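ABC-type amino acid transport system, periplasmic component (Caldanaerobacter subterraneus subsp. tengcongensis MB4, PDB 4YMX) binds arginine in the cleft between its two lobes and, as the substrate-binding protein of an amino acid ABC transporter, probably delivers it for uptake. Local coordinates at residues E239-K242 with E243-S247; S247-Y250 with D251-D255; G229-S232 with L233-V237; I92-Q96 with A97-D101. One frame throughout, in Å; residues are numbered along the deposited sequence. Where two conformers were deposited one is given.

Interaction 1 of 4, residues E239-K242 with E243-S247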
loop_
_atom_site.group_PDB
_atom_site.type_symbol
_atom_site.label_atom_id
_atom_site.label_comp_id
_atom_site.label_asym_id
_atom_site.label_seq_id
_atom_site.Cartn_x
_atom_site.Cartn_y
_atom_site.Cartn_z
ATOM N N GLU A 239 13.253 6.254 14.954
ATOM C CA GLU A 239 14.322 5.510 15.620
ATOM C C GLU A 239 14.236 4.012 15.326
ATOM O O GLU A 239 15.251 3.359 15.085
ATOM C CB GLU A 239 14.291 5.749 17.137
ATOM C CG GLU A 239 14.685 7.158 17.579
ATOM C CD GLU A 239 14.515 7.375 19.076
ATOM O OE1 GLU A 239 14.662 6.401 19.846
ATOM O OE2 GLU A 239 14.228 8.520 19.483
ATOM N N VAL A 240 13.027 3.463 15.353
ATOM C CA VAL A 240 12.846 2.031 15.114
ATOM C C VAL A 240 13.189 1.665 13.674
ATOM O O VAL A 240 13.866 0.665 13.432
ATOM C CB VAL A 240 11.408 1.580 15.466
ATOM C CG1 VAL A 240 11.133 0.177 14.939
ATOM C CG2 VAL A 240 11.197 1.658 16.976
ATOM N N ILE A 241 12.741 2.481 12.722
ATOM C CA ILE A 241 13.089 2.247 11.321
ATOM C C ILE A 241 14.605 2.290 11.139
ATOM O O ILE A 241 15.181 1.416 10.495
ATOM C CB ILE A 241 12.413 3.251 10.378
ATOM C CG1 ILE A 241 10.899 3.042 10.410
ATOM C CG2 ILE A 241 12.954 3.097 8.950
ATOM C CD1 ILE A 241 10.124 4.137 9.705
ATOM N N LYS A 242 15.250 3.291 11.727
ATOM C CA LYS A 242 16.708 3.380 11.646
ATOM C C LYS A 242 17.375 2.165 12.281
ATOM O O LYS A 242 18.304 1.586 11.704
ATOM C CB LYS A 242 17.203 4.680 12.287
ATOM C CG LYS A 242 17.360 5.820 11.295
ATOM C CD LYS A 242 18.206 6.951 11.874
ATOM C CE LYS A 242 18.441 8.059 10.851
ATOM N NZ LYS A 242 19.449 7.688 9.816
ATOM N N GLU A 243 16.919 1.754 13.459
ATOM C CA GLU A 243 17.549 0.611 14.112
ATOM C C GLU A 243 17.308 -0.702 13.363
ATOM O O GLU A 243 18.193 -1.556 13.311
ATOM C CB GLU A 243 17.133 0.511 15.583
ATOM C CG GLU A 243 17.726 -0.673 16.343
ATOM C CD GLU A 243 19.250 -0.643 16.457
ATOM O OE1 GLU A 243 19.799 -1.646 16.950
ATOM O OE2 GLU A 243 19.896 0.363 16.072
ATOM N N LEU A 244 16.130 -0.862 12.767
ATOM C CA LEU A 244 15.893 -2.026 11.915
ATOM C C LEU A 244 16.931 -2.072 10.799
ATOM O O LEU A 244 17.560 -3.106 10.556
ATOM C CB LEU A 244 14.482 -1.984 11.308
ATOM C CG LEU A 244 13.319 -2.282 12.251
ATOM C CD1 LEU A 244 11.994 -2.029 11.534
ATOM C CD2 LEU A 244 13.391 -3.709 12.777
ATOM N N LYS A 245 17.126 -0.940 10.138
ATOM C CA LYS A 245 18.070 -0.872 9.027
ATOM C C LYS A 245 19.506 -1.105 9.474
ATOM O O LYS A 245 20.263 -1.833 8.822
ATOM C CB LYS A 245 17.964 0.473 8.304
ATOM C CG LYS A 245 16.689 0.649 7.474
ATOM C CD LYS A 245 16.641 2.054 6.909
ATOM C CE LYS A 245 15.427 2.254 6.015
ATOM N NZ LYS A 245 15.267 3.700 5.670
ATOM N N GLN A 246 19.879 -0.512 10.597
ATOM C CA GLN A 246 21.275 -0.535 11.015
ATOM C C GLN A 246 21.670 -1.812 11.747
ATOM O O GLN A 246 22.855 -2.106 11.861
ATOM C CB GLN A 246 21.568 0.709 11.856
ATOM C CG GLN A 246 21.449 1.993 11.034
ATOM C CD GLN A 246 21.515 3.250 11.876
ATOM O OE1 GLN A 246 21.483 3.193 13.104
ATOM N NE2 GLN A 246 21.634 4.398 11.212
ATOM N N SER A 247 20.688 -2.582 12.212
ATOM C CA SER A 247 20.966 -3.788 13.002
ATOM C C SER A 247 20.986 -5.078 12.202
ATOM O O SER A 247 21.353 -6.128 12.734
ATOM C CB SER A 247 19.924 -3.956 14.102
ATOM O OG SER A 247 18.661 -4.286 13.535
#

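Interaction 2 of 4, residues S247-Y250 with D251-D255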
loop_
_atom_site.group_PDB
_atom_site.type_symbol
_atom_site.label_atom_id
_atom_site.label_comp_id
_atom_site.label_asym_id
_atom_site.label_seq_id
_atom_site.Cartn_x
_atom_site.Cartn_y
_atom_site.Cartn_z
ATOM N N SER A 247 20.688 -2.582 12.212
ATOM C CA SER A 247 20.966 -3.788 13.002
ATOM C C SER A 247 20.986 -5.078 12.202
ATOM O O SER A 247 21.353 -6.128 12.734
ATOM C CB SER A 247 19.924 -3.956 14.102
ATOM O OG SER A 247 18.661 -4.286 13.535
ATOM N N GLY A 248 20.570 -5.016 10.940
ATOM C CA GLY A 248 20.415 -6.221 10.157
ATOM C C GLY A 248 18.986 -6.736 10.096
ATOM O O GLY A 248 18.664 -7.535 9.215
ATOM N N GLU A 249 18.135 -6.299 11.021
ATOM C CA GLU A 249 16.779 -6.840 11.090
ATOM C C GLU A 249 15.941 -6.462 9.863
ATOM O O GLU A 249 15.143 -7.257 9.381
ATOM C CB GLU A 249 16.091 -6.401 12.384
ATOM C CG GLU A 249 14.698 -6.969 12.570
ATOM C CD GLU A 249 14.645 -8.489 12.660
ATOM O OE1 GLU A 249 13.554 -9.045 12.401
ATOM O OE2 GLU A 249 15.668 -9.134 12.994
ATOM N N TYR A 250 16.143 -5.256 9.350
ATOM C CA TYR A 250 15.440 -4.799 8.158
ATOM C C TYR A 250 15.713 -5.705 6.974
ATOM O O TYR A 250 14.798 -6.103 6.245
ATOM C CB TYR A 250 15.860 -3.370 7.848
ATOM C CG TYR A 250 15.271 -2.745 6.613
ATOM C CD1 TYR A 250 14.044 -2.088 6.659
ATOM C CD2 TYR A 250 15.963 -2.764 5.407
ATOM C CE1 TYR A 250 13.520 -1.480 5.526
ATOM C CE2 TYR A 250 15.449 -2.161 4.269
ATOM C CZ TYR A 250 14.229 -1.520 4.339
ATOM O OH TYR A 250 13.715 -0.910 3.212
ATOM N N ASP A 251 16.976 -6.045 6.782
ATOM C CA ASP A 251 17.316 -6.892 5.652
ATOM C C ASP A 251 16.698 -8.279 5.772
ATOM O O ASP A 251 16.292 -8.867 4.772
ATOM C CB ASP A 251 18.829 -6.984 5.496
ATOM C CG ASP A 251 19.446 -5.664 5.123
ATOM O OD1 ASP A 251 18.969 -5.038 4.155
ATOM O OD2 ASP A 251 20.394 -5.244 5.813
ATOM N N LYS A 252 16.619 -8.796 6.998
ATOM C CA LYS A 252 15.936 -10.064 7.248
ATOM C C LYS A 252 14.453 -9.964 6.859
ATOM O O LYS A 252 13.908 -10.857 6.206
ATOM C CB LYS A 252 16.104 -10.484 8.715
ATOM C CG LYS A 252 15.591 -11.878 9.037
ATOM C CD LYS A 252 15.828 -12.243 10.498
ATOM C CE LYS A 252 15.207 -13.593 10.823
ATOM N NZ LYS A 252 15.688 -14.118 12.129
ATOM N N LEU A 253 13.809 -8.861 7.225
ATOM C CA LEU A 253 12.400 -8.664 6.876
ATOM C C LEU A 253 12.195 -8.535 5.369
ATOM O O LEU A 253 11.234 -9.076 4.811
ATOM C CB LEU A 253 11.827 -7.435 7.590
ATOM C CG LEU A 253 11.802 -7.494 9.117
ATOM C CD1 LEU A 253 11.230 -6.211 9.695
ATOM C CD2 LEU A 253 11.025 -8.704 9.612
ATOM N N VAL A 254 13.096 -7.819 4.707
ATOM C CA VAL A 254 12.990 -7.629 3.271
ATOM C C VAL A 254 13.157 -8.959 2.544
ATOM O O VAL A 254 12.400 -9.263 1.623
ATOM C CB VAL A 254 14.016 -6.595 2.784
ATOM C CG1 VAL A 254 14.094 -6.587 1.270
ATOM C CG2 VAL A 254 13.656 -5.215 3.321
ATOM N N ASP A 255 14.119 -9.765 2.980
ATOM C CA ASP A 255 14.307 -11.088 2.384
ATOM C C ASP A 255 13.051 -11.938 2.495
ATOM O O ASP A 255 12.637 -12.592 1.543
ATOM C CB ASP A 255 15.460 -11.816 3.065
ATOM C CG ASP A 255 16.785 -11.513 2.425
ATOM O OD1 ASP A 255 16.791 -10.834 1.379
ATOM O OD2 ASP A 255 17.816 -11.964 2.966
HETATM O O HOH W 1 15.231 -11.483 14.114
#

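Interaction 3 of 4, residues G229-S232 with L233-V237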
loop_
_atom_site.group_PDB
_atom_site.type_symbol
_atom_site.label_atom_id
_atom_site.label_comp_id
_atom_site.label_asym_id
_atom_site.label_seq_id
_atom_site.Cartn_x
_atom_site.Cartn_y
_atom_site.Cartn_z
ATOM N N GLY A 229 1.655 16.690 14.593
ATOM C CA GLY A 229 2.180 17.149 15.865
ATOM C C GLY A 229 2.510 16.087 16.894
ATOM O O GLY A 229 3.015 16.407 17.974
ATOM N N ASN A 230 2.239 14.821 16.584
ATOM C CA ASN A 230 2.594 13.753 17.507
ATOM C C ASN A 230 4.076 13.411 17.368
ATOM O O ASN A 230 4.447 12.364 16.821
ATOM C CB ASN A 230 1.719 12.525 17.275
ATOM C CG ASN A 230 1.893 11.468 18.342
ATOM O OD1 ASN A 230 2.773 11.569 19.203
ATOM N ND2 ASN A 230 1.062 10.434 18.288
ATOM N N LYS A 231 4.919 14.312 17.857
ATOM C CA LYS A 231 6.361 14.167 17.723
ATOM C C LYS A 231 6.902 13.011 18.540
ATOM O O LYS A 231 7.842 12.340 18.111
ATOM C CB LYS A 231 7.073 15.463 18.136
ATOM C CG LYS A 231 8.582 15.378 18.032
ATOM C CD LYS A 231 9.272 16.514 18.762
ATOM C CE LYS A 231 9.157 17.813 18.007
ATOM N NZ LYS A 231 9.709 17.697 16.634
ATOM N N SER A 232 6.328 12.776 19.717
ATOM C CA SER A 232 6.809 11.704 20.581
ATOM C C SER A 232 6.767 10.371 19.844
ATOM O O SER A 232 7.753 9.635 19.819
ATOM C CB SER A 232 5.982 11.628 21.859
ATOM O OG SER A 232 6.500 10.642 22.729
ATOM N N LEU A 233 5.634 10.078 19.211
ATOM C CA LEU A 233 5.495 8.822 18.485
ATOM C C LEU A 233 6.320 8.825 17.205
ATOM O O LEU A 233 6.960 7.818 16.878
ATOM C CB LEU A 233 4.026 8.525 18.173
ATOM C CG LEU A 233 3.808 7.206 17.417
ATOM C CD1 LEU A 233 4.435 6.037 18.180
ATOM C CD2 LEU A 233 2.311 6.979 17.197
ATOM N N LEU A 234 6.319 9.945 16.487
ATOM C CA LEU A 234 7.091 10.049 15.255
ATOM C C LEU A 234 8.572 9.778 15.499
ATOM O O LEU A 234 9.213 9.063 14.729
ATOM C CB LEU A 234 6.910 11.423 14.612
ATOM C CG LEU A 234 7.619 11.597 13.267
ATOM C CD1 LEU A 234 7.121 10.559 12.275
ATOM C CD2 LEU A 234 7.398 13.011 12.739
ATOM N N ASP A 235 9.112 10.324 16.584
ATOM C CA ASP A 235 10.528 10.139 16.881
ATOM C C ASP A 235 10.852 8.678 17.163
ATOM O O ASP A 235 11.868 8.159 16.683
ATOM C CB ASP A 235 10.967 11.027 18.050
ATOM C CG ASP A 235 11.147 12.480 17.649
ATOM O OD1 ASP A 235 11.170 12.787 16.437
ATOM O OD2 ASP A 235 11.270 13.326 18.562
ATOM N N VAL A 236 9.990 8.012 17.929
ATOM C CA VAL A 236 10.153 6.582 18.176
ATOM C C VAL A 236 10.080 5.780 16.874
ATOM O O VAL A 236 10.900 4.884 16.654
ATOM C CB VAL A 236 9.120 6.042 19.194
ATOM C CG1 VAL A 236 9.177 4.524 19.264
ATOM C CG2 VAL A 236 9.361 6.656 20.585
ATOM N N VAL A 237 9.118 6.101 16.015
ATOM C CA VAL A 237 8.983 5.393 14.746
ATOM C C VAL A 237 10.251 5.551 13.910
ATOM O O VAL A 237 10.775 4.567 13.367
ATOM C CB VAL A 237 7.735 5.854 13.952
ATOM C CG1 VAL A 237 7.744 5.274 12.534
ATOM C CG2 VAL A 237 6.475 5.430 14.677
#

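Interaction 4 of 4, residues I92-Q96 with A97-D101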
loop_
_atom_site.group_PDB
_atom_site.type_symbol
_atom_site.label_atom_id
_atom_site.label_comp_id
_atom_site.label_asym_id
_atom_site.label_seq_id
_atom_site.Cartn_x
_atom_site.Cartn_y
_atom_site.Cartn_z
ATOM N N ILE A 92 -6.261 8.112 6.709
ATOM C CA ILE A 92 -5.905 9.453 7.160
ATOM C C ILE A 92 -7.015 10.106 8.018
ATOM O O ILE A 92 -6.720 10.655 9.087
ATOM C CB ILE A 92 -5.371 10.331 6.005
ATOM C CG1 ILE A 92 -3.956 9.865 5.648
ATOM C CG2 ILE A 92 -5.390 11.814 6.384
ATOM C CD1 ILE A 92 -3.416 10.477 4.387
ATOM N N PRO A 93 -8.294 10.003 7.595
ATOM C CA PRO A 93 -9.345 10.497 8.494
ATOM C C PRO A 93 -9.355 9.830 9.877
ATOM O O PRO A 93 -9.580 10.513 10.873
ATOM C CB PRO A 93 -10.624 10.165 7.733
ATOM C CG PRO A 93 -10.228 10.285 6.299
ATOM C CD PRO A 93 -8.815 9.743 6.240
ATOM N N ALA A 94 -9.106 8.529 9.946
ATOM C CA ALA A 94 -9.062 7.849 11.235
ATOM C C ALA A 94 -7.920 8.377 12.105
ATOM O O ALA A 94 -8.073 8.556 13.314
ATOM C CB ALA A 94 -8.944 6.337 11.041
ATOM N N LEU A 95 -6.779 8.644 11.481
ATOM C CA LEU A 95 -5.615 9.141 12.191
ATOM C C LEU A 95 -5.873 10.559 12.701
ATOM O O LEU A 95 -5.545 10.889 13.848
ATOM C CB LEU A 95 -4.407 9.088 11.258
ATOM C CG LEU A 95 -3.017 9.377 11.799
ATOM C CD1 LEU A 95 -2.678 8.446 12.950
ATOM C CD2 LEU A 95 -2.001 9.243 10.669
ATOM N N GLN A 96 -6.493 11.386 11.863
ATOM C CA GLN A 96 -6.843 12.753 12.250
ATOM C C GLN A 96 -7.821 12.776 13.415
ATOM O O GLN A 96 -7.748 13.652 14.279
ATOM C CB GLN A 96 -7.456 13.510 11.072
ATOM C CG GLN A 96 -6.505 13.796 9.935
ATOM C CD GLN A 96 -7.213 14.460 8.770
ATOM O OE1 GLN A 96 -8.021 13.838 8.077
ATOM N NE2 GLN A 96 -6.916 15.736 8.557
ATOM N N ALA A 97 -8.739 11.813 13.425
ATOM C CA ALA A 97 -9.757 11.718 14.463
ATOM C C ALA A 97 -9.259 11.053 15.742
ATOM O O ALA A 97 -9.982 11.018 16.741
ATOM C CB ALA A 97 -10.984 10.984 13.934
ATOM N N GLY A 98 -8.042 10.515 15.716
ATOM C CA GLY A 98 -7.509 9.820 16.874
ATOM C C GLY A 98 -8.046 8.416 17.075
ATOM O O GLY A 98 -7.871 7.830 18.145
ATOM N N ARG A 99 -8.695 7.871 16.050
ATOM C CA ARG A 99 -9.210 6.505 16.115
ATOM C C ARG A 99 -8.092 5.467 15.973
ATOM O O ARG A 99 -8.265 4.308 16.344
ATOM C CB ARG A 99 -10.290 6.275 15.053
ATOM C CG ARG A 99 -11.557 7.110 15.265
ATOM C CD ARG A 99 -12.720 6.581 14.436
ATOM N NE ARG A 99 -12.507 6.776 13.006
ATOM C CZ ARG A 99 -12.881 7.863 12.336
ATOM N NH1 ARG A 99 -13.494 8.859 12.964
ATOM N NH2 ARG A 99 -12.648 7.954 11.035
ATOM N N VAL A 100 -6.958 5.887 15.416
ATOM C CA VAL A 100 -5.740 5.071 15.416
ATOM C C VAL A 100 -4.587 5.998 15.787
ATOM O O VAL A 100 -4.708 7.221 15.653
ATOM C CB VAL A 100 -5.444 4.389 14.042
ATOM C CG1 VAL A 100 -6.585 3.487 13.614
ATOM C CG2 VAL A 100 -5.149 5.425 12.975
ATOM N N ASP A 101 -3.482 5.423 16.256
ATOM C CA ASP A 101 -2.300 6.199 16.632
ATOM C C ASP A 101 -1.290 6.342 15.494
ATOM O O ASP A 101 -0.530 7.306 15.440
ATOM C CB ASP A 101 -1.594 5.545 17.821
ATOM C CG ASP A 101 -2.494 5.390 19.024
ATOM O OD1 ASP A 101 -3.174 6.372 19.385
ATOM O OD2 ASP A 101 -2.520 4.287 19.607
HETATM O O HOH W 2 -3.737 9.812 16.282
#

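Interaction 1 of 4, residues E239-K242 with E243-S247
The carboxamide of Gln246 reaches back beside the lysine chain of Lys242, with NE2 4.2 Å from Lys242 NZ, a loose approach between two donors. Among the peptide groups, Glu243 O has a donor on each side of its carbonyl plane: Ser247 OG comes from one side at 2.8 Å and Ser247 N from the other. One oxygen thus holds the serine by both backbone and side chain. Four i to i+4 bonds run between the segments, among them Leu244 N to Val240 O at 2.8 Å. The isobutyl group of Leu244 has CG anti to its own carbonyl carbon (chi1 -73°), which swings it back over the preceding turn and leaves CG 3.2 Å from Val240 O. Its CD1 lies alongside Val240 CG1 at 4.1 Å, and both side chains touch Ala72 on helix 65-77. Lys245 is extended beyond CG, and its CE passes 3.9 Å from Ile241 CG2 before NZ bonds to Leu122 O on strand 117-124. Apolar groups facing the protein and polar chains along the outer side make this the amphipathic closing turns of helix 231-247, packed on one lobe of a type II periplasmic binding protein.

Interaction 2 of 4, residues S247-Y250 with D251-D255
The shortest direct polar bond between the segments joins Val254 N to Tyr250 O at 2.9 Å, within the first turns of helix 249-258. Gly248 is the N-cap, and its carbonyl receives Lys252 N in a longer bond. At positive phi (98°), Gly248 also marks the break from the preceding helix, in a conformation that a side chain would crowd against the carbonyl of Ser247. An ST turn spans this break: Glu249 N donates to Ser247 OG at 3.3 Å. Further along, the Tyr250 ring receives a methyl over one face. Val254 CG2 stands 3.9 Å from the ring centroid, 21° off the normal, in a CH-pi contact displaced toward the rim on the CE2 side. With CG anti to the backbone N (chi1 178°), the ring leans outward and forward toward the turn of Val254, and OH bonds to Tyr123 O of strand 117-124. Leu253 packs on Phe65 and Asp68 of helix 65-77, and Tyr250 and Val254 share the Phe65 contact. Glu249 bends at chi2, bringing OE1 to 3.8 Å from Leu253 CD2. A water bridges the charged ends: it donates to Glu249 OE2 at 2.6 Å and weakly accepts from Lys252 NZ at 3.3 Å.

Interaction 3 of 4, residues G229-S232 with L233-V237
Asn230 is the N-cap of helix 231-247, its side chain folding over to accept the backbone N-H of Leu233, three residues on. This capping bond, Leu233 N to Asn230 OD1, is 3.2 Å long. It is fairly straight at the hydrogen, but the donor stands above the amide plane, 52° out of it, so the carboxamide presents its oxygen by the face. With CG anti to the backbone N (chi1 -171°) and beside the carbonyl carbon, the amide lies across the opening turn. There the same group lies against Leu233, with ND2 3.5 Å from Leu233 CB and 3.8 Å from Leu233 CD2. The backbone carbonyl of Asn230 is used as well, accepting Leu234 N at 3.1 Å, so the residue occupies two amides of the first turn. Asn230 is also the centre of an inverse gamma turn, closed by a weak bond from Lys231 N to Gly229 O, while Gly229 N is held by Asp118. Leu233 and Leu234 pack inward on Val226 of strand 222-227, and Leu233 also meets Leu77 of helix 65-77. Outside, Lys231 and Asp235 cross at an angle. Asp235 OD2 touches the aliphatic Lys231 CG at 3.4 Å, whereas Lys231 NZ stays 5.0 Å from that OD2, too far for the two charged atoms to touch.

Interaction 4 of 4, residues I92-Q96 with A97-D101
Helix 91-96 ends in a Schellman motif, in which Arg99 N reaches back to Ala94 O at 2.9 Å and Gly98 N to Leu95 O at 3.1 Å, while Gly98 takes up positive phi (78°). The inner of these two bonds is the less regular, its donor standing 71° above the plane of the Leu95 carbonyl. Ala97 N still bonds to Pro93 O as in the helix proper. Beyond the turn, the chain folds back so that Val100 meets the last helical turn. With Val100 CG1 anti to the carbonyl carbon (chi1 -59°), CG2 falls in the crowded position between the backbone N and the carbonyl carbon, and from there touches Leu95 CD1 at 3.9 Å. The same leucine methyl extends past it to Asp101 O, 3.5 Å away. The guanidinium of Arg99, in the conformer given, comes obliquely to Ala94, its NH2 3.6 Å from Ala94 CA. A water donates to Val100 O at 2.8 Å and may also reach Leu95 O, although it has more acceptors nearby than protons. Leu95 rests on Val117 of strand 117-124 and Val100 on Val40 of strand 38-43. Asp101 OD2 accepts from Val40 N, which ties the connection to strand 102-103 onto strand 38-43.

How the interactions relate
Interactions 3, 1 and 2 follow one another along the two C-terminal helices: 3 opens helix 231-247, 1 closes it and 2 starts helix 249-258. Interactions 1 and 2 share Ser247, and Leu244 O lies 2.8 Å from Tyr250 N in a probable hydrogen bond. Interactions 2 and 3 are surface contacts, whereas 1 and 4 are partly buried. The polar chemistry varies with position: a side-chain cap at the start in 3, regular helical bonds in 1, closed by a serine hydroxyl bonded to Glu243 O, a glycine break with a water bridge in 2, and a Schellman ending in 4. Interaction 4 belongs to a different helix but meets 3, where Leu233 CD2 packs on Asp101 O.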